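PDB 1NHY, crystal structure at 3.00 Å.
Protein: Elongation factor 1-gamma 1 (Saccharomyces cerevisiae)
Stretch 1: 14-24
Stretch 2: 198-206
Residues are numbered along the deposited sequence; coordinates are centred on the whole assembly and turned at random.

Stretch 1 (14-24) TWVPRGLVKAL
Stretch 2 (198-206) SPFLKDEYK

Residues 14-24 are helical and continue a helix that begins earlier in the chain. The helix is kinked at Pro17, whose N has no hydrogen to bond to the preceding turn. Its i to i+4 bonds include Gly19 N to Trp15 O (2.8 Å) and Ala23 N to Gly19 O (2.8 Å). Residues 198-206 are loop or turn, with a 3-10 segment at 203-204; Glu204 N bonds to Leu201 O at 2.8 Å.

The backbones come closest at Gly19 and Phe200, with CA atoms 4.4 Å apart. Gly19 CA lies 3.0 Å from Phe200 O in a CA-H...O contact, 154° at the hydrogen. An ideal CB on Gly19 would point at the other stretch and sit 1.6 Å from that Phe200 O, a clash. Farther along, Trp15 CA and Glu204 CA are 6.4 Å apart, so the chains run in roughly opposite directions.

Trp15 is m, with chi2 20°. Its CB points sideways, but this rotamer carries the indole to the second stretch. Glu204 CG lies over one face of the five-membered ring, 3.6 Å from its centroid, in a CH-pi contact. The edge of the Trp15 six-membered ring meets the face of Tyr205 (m, chi2 -93°): centroids are 4.9 Å apart and planes stand at 85°. Trp15 CZ3 to Tyr205 CZ is 3.4 Å.

Glu204 has chi1 -101°, between wells, then chi2 p and chi3 53°. This folded chain brings its carboxylate to Arg18 (t, t, m, chi4 115°). The salt bridge is long, Arg18 NH1 to Glu204 OE2 3.9 Å; NH1 and NH2 also bond elsewhere in the structure.

Lys22 (m, t, p, m) curls to Asp203 (m, chi2 38°). Both CA-to-CB bonds point toward the other stretch, and opposite charges meet. Lys22 NZ lies 3.3 Å from Asp203 OD2, a salt bridge with a weak hydrogen bond.

The remaining contacts are apolar, carbon against carbon. Phe200 (m, chi2 -83°) packs by its CD1 against Ala23 CB at 3.7 Å and CD2 of Leu20 (m, t) at 4.4 Å. The CB of Leu201 (m, t) points sideways, but its end comes nearer, and its CD2 touches CG2 of Val16 (t) at 4.2 Å.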

# COMPACT_ATOMS: atom_id res chain seq x y z
N THR A 14 1.60 -1.73 6.71
CA THR A 14 1.77 -0.73 7.74
C THR A 14 2.35 0.57 7.21
O THR A 14 2.23 1.62 7.82
CB THR A 14 2.68 -1.24 8.83
OG1 THR A 14 1.97 -2.19 9.62
CG2 THR A 14 3.15 -0.10 9.70
N TRP A 15 2.98 0.49 6.06
CA TRP A 15 3.61 1.66 5.49
C TRP A 15 2.71 2.89 5.39
O TRP A 15 3.00 3.92 6.00
CB TRP A 15 4.20 1.30 4.14
CG TRP A 15 5.37 0.34 4.23
CD1 TRP A 15 5.68 -0.50 5.28
CD2 TRP A 15 6.34 0.08 3.22
NE1 TRP A 15 6.79 -1.25 4.97
CE2 TRP A 15 7.21 -0.92 3.72
CE3 TRP A 15 6.56 0.60 1.93
CZ2 TRP A 15 8.28 -1.41 2.97
CZ3 TRP A 15 7.63 0.11 1.19
CH2 TRP A 15 8.47 -0.88 1.71
N VAL A 16 1.62 2.79 4.63
CA VAL A 16 0.75 3.95 4.49
C VAL A 16 0.25 4.51 5.82
O VAL A 16 0.37 5.70 6.06
CB VAL A 16 -0.45 3.66 3.57
CG1 VAL A 16 -1.43 4.83 3.59
CG2 VAL A 16 0.04 3.42 2.15
N PRO A 17 -0.32 3.67 6.69
CA PRO A 17 -0.78 4.22 7.96
C PRO A 17 0.31 5.01 8.64
O PRO A 17 0.08 6.14 9.08
CB PRO A 17 -1.14 2.98 8.75
CG PRO A 17 -1.66 2.06 7.68
CD PRO A 17 -0.67 2.25 6.56
N ARG A 18 1.51 4.43 8.71
CA ARG A 18 2.63 5.10 9.34
C ARG A 18 2.94 6.41 8.64
O ARG A 18 3.10 7.45 9.30
CB ARG A 18 3.87 4.20 9.35
CG ARG A 18 5.03 4.82 10.11
CD ARG A 18 6.21 3.88 10.22
NE ARG A 18 5.96 2.84 11.21
CZ ARG A 18 5.86 1.55 10.92
NH1 ARG A 18 5.98 1.13 9.66
NH2 ARG A 18 5.63 0.68 11.91
N GLY A 19 3.02 6.37 7.31
CA GLY A 19 3.28 7.58 6.55
C GLY A 19 2.21 8.64 6.76
O GLY A 19 2.51 9.83 6.86
N LEU A 20 0.96 8.20 6.85
CA LEU A 20 -0.17 9.10 7.04
C LEU A 20 -0.02 9.87 8.32
O LEU A 20 -0.30 11.06 8.38
CB LEU A 20 -1.48 8.32 7.09
CG LEU A 20 -2.03 7.84 5.74
CD1 LEU A 20 -3.23 6.94 5.99
CD2 LEU A 20 -2.41 9.03 4.89
N VAL A 21 0.40 9.17 9.37
CA VAL A 21 0.56 9.85 10.63
C VAL A 21 1.61 10.94 10.49
O VAL A 21 1.37 12.09 10.84
CB VAL A 21 0.97 8.88 11.71
CG1 VAL A 21 0.97 9.56 13.06
CG2 VAL A 21 0.00 7.70 11.69
N LYS A 22 2.77 10.57 9.96
CA LYS A 22 3.83 11.55 9.78
C LYS A 22 3.34 12.70 8.91
O LYS A 22 3.17 13.82 9.40
CB LYS A 22 5.06 10.89 9.14
CG LYS A 22 5.45 9.58 9.84
CD LYS A 22 6.64 8.88 9.17
CE LYS A 22 7.97 9.45 9.65
NZ LYS A 22 8.08 10.93 9.42
N ALA A 23 3.10 12.41 7.63
CA ALA A 23 2.65 13.42 6.68
C ALA A 23 1.46 14.27 7.11
O ALA A 23 1.47 15.48 6.89
CB ALA A 23 2.35 12.76 5.35
N LEU A 24 0.44 13.67 7.71
CA LEU A 24 -0.70 14.46 8.14
C LEU A 24 -0.43 15.09 9.49
O LEU A 24 -1.24 15.87 10.00
CB LEU A 24 -1.96 13.61 8.19
CG LEU A 24 -2.49 13.14 6.84
CD1 LEU A 24 -3.86 12.53 7.09
CD2 LEU A 24 -2.59 14.28 5.83
N SER A 198 6.96 10.99 -2.14
CA SER A 198 6.08 11.77 -1.26
C SER A 198 6.34 11.57 0.23
O SER A 198 6.83 10.53 0.66
CB SER A 198 4.62 11.45 -1.56
OG SER A 198 4.42 10.05 -1.73
N PRO A 199 5.99 12.58 1.04
CA PRO A 199 6.19 12.48 2.49
C PRO A 199 5.42 11.30 3.08
O PRO A 199 5.71 10.86 4.19
CB PRO A 199 5.67 13.81 3.01
CG PRO A 199 5.87 14.73 1.85
CD PRO A 199 5.46 13.90 0.67
N PHE A 200 4.44 10.81 2.33
CA PHE A 200 3.60 9.70 2.76
C PHE A 200 4.35 8.37 2.79
O PHE A 200 4.10 7.53 3.66
CB PHE A 200 2.43 9.53 1.79
CG PHE A 200 1.63 10.76 1.62
CD1 PHE A 200 0.65 11.10 2.54
CD2 PHE A 200 1.88 11.63 0.56
CE1 PHE A 200 -0.08 12.29 2.41
CE2 PHE A 200 1.16 12.82 0.43
CZ PHE A 200 0.18 13.15 1.36
N LEU A 201 5.27 8.20 1.84
CA LEU A 201 6.01 6.96 1.70
C LEU A 201 7.52 7.08 1.71
O LEU A 201 8.23 6.08 1.86
CB LEU A 201 5.59 6.29 0.39
CG LEU A 201 4.16 5.81 0.21
CD1 LEU A 201 3.96 5.48 -1.24
CD2 LEU A 201 3.90 4.60 1.08
N LYS A 202 8.01 8.29 1.51
CA LYS A 202 9.44 8.56 1.46
C LYS A 202 10.30 7.78 2.48
O LYS A 202 11.23 7.05 2.11
CB LYS A 202 9.62 10.07 1.62
CG LYS A 202 11.03 10.60 1.60
CD LYS A 202 10.99 12.13 1.44
CE LYS A 202 10.16 12.80 2.55
NZ LYS A 202 9.79 14.21 2.21
N ASP A 203 9.96 7.91 3.76
CA ASP A 203 10.68 7.26 4.86
C ASP A 203 10.55 5.74 4.88
O ASP A 203 11.21 5.07 5.65
CB ASP A 203 10.19 7.79 6.20
CG ASP A 203 10.02 9.29 6.21
OD1 ASP A 203 9.58 9.86 5.18
OD2 ASP A 203 10.32 9.90 7.26
N GLU A 204 9.67 5.19 4.04
CA GLU A 204 9.47 3.75 4.01
C GLU A 204 10.29 3.15 2.90
O GLU A 204 10.52 1.95 2.88
CB GLU A 204 8.00 3.40 3.76
CG GLU A 204 7.20 3.00 4.99
CD GLU A 204 7.05 4.12 6.01
OE1 GLU A 204 6.60 5.24 5.64
OE2 GLU A 204 7.37 3.86 7.20
N TYR A 205 10.72 3.98 1.97
CA TYR A 205 11.47 3.48 0.83
C TYR A 205 12.95 3.76 0.86
O TYR A 205 13.59 3.85 -0.19
CB TYR A 205 10.85 4.03 -0.46
CG TYR A 205 9.57 3.33 -0.85
CD1 TYR A 205 9.60 2.26 -1.73
CD2 TYR A 205 8.34 3.72 -0.33
CE1 TYR A 205 8.44 1.59 -2.09
CE2 TYR A 205 7.17 3.07 -0.68
CZ TYR A 205 7.23 2.00 -1.57
OH TYR A 205 6.09 1.35 -1.97
N LYS A 206 13.50 3.88 2.07
CA LYS A 206 14.92 4.15 2.23
C LYS A 206 15.74 3.21 1.35
O LYS A 206 15.98 3.49 0.18
CB LYS A 206 15.32 3.97 3.68
CG LYS A 206 15.81 5.24 4.34
CD LYS A 206 14.81 6.38 4.19
CE LYS A 206 15.28 7.57 5.01
NZ LYS A 206 14.42 8.78 4.86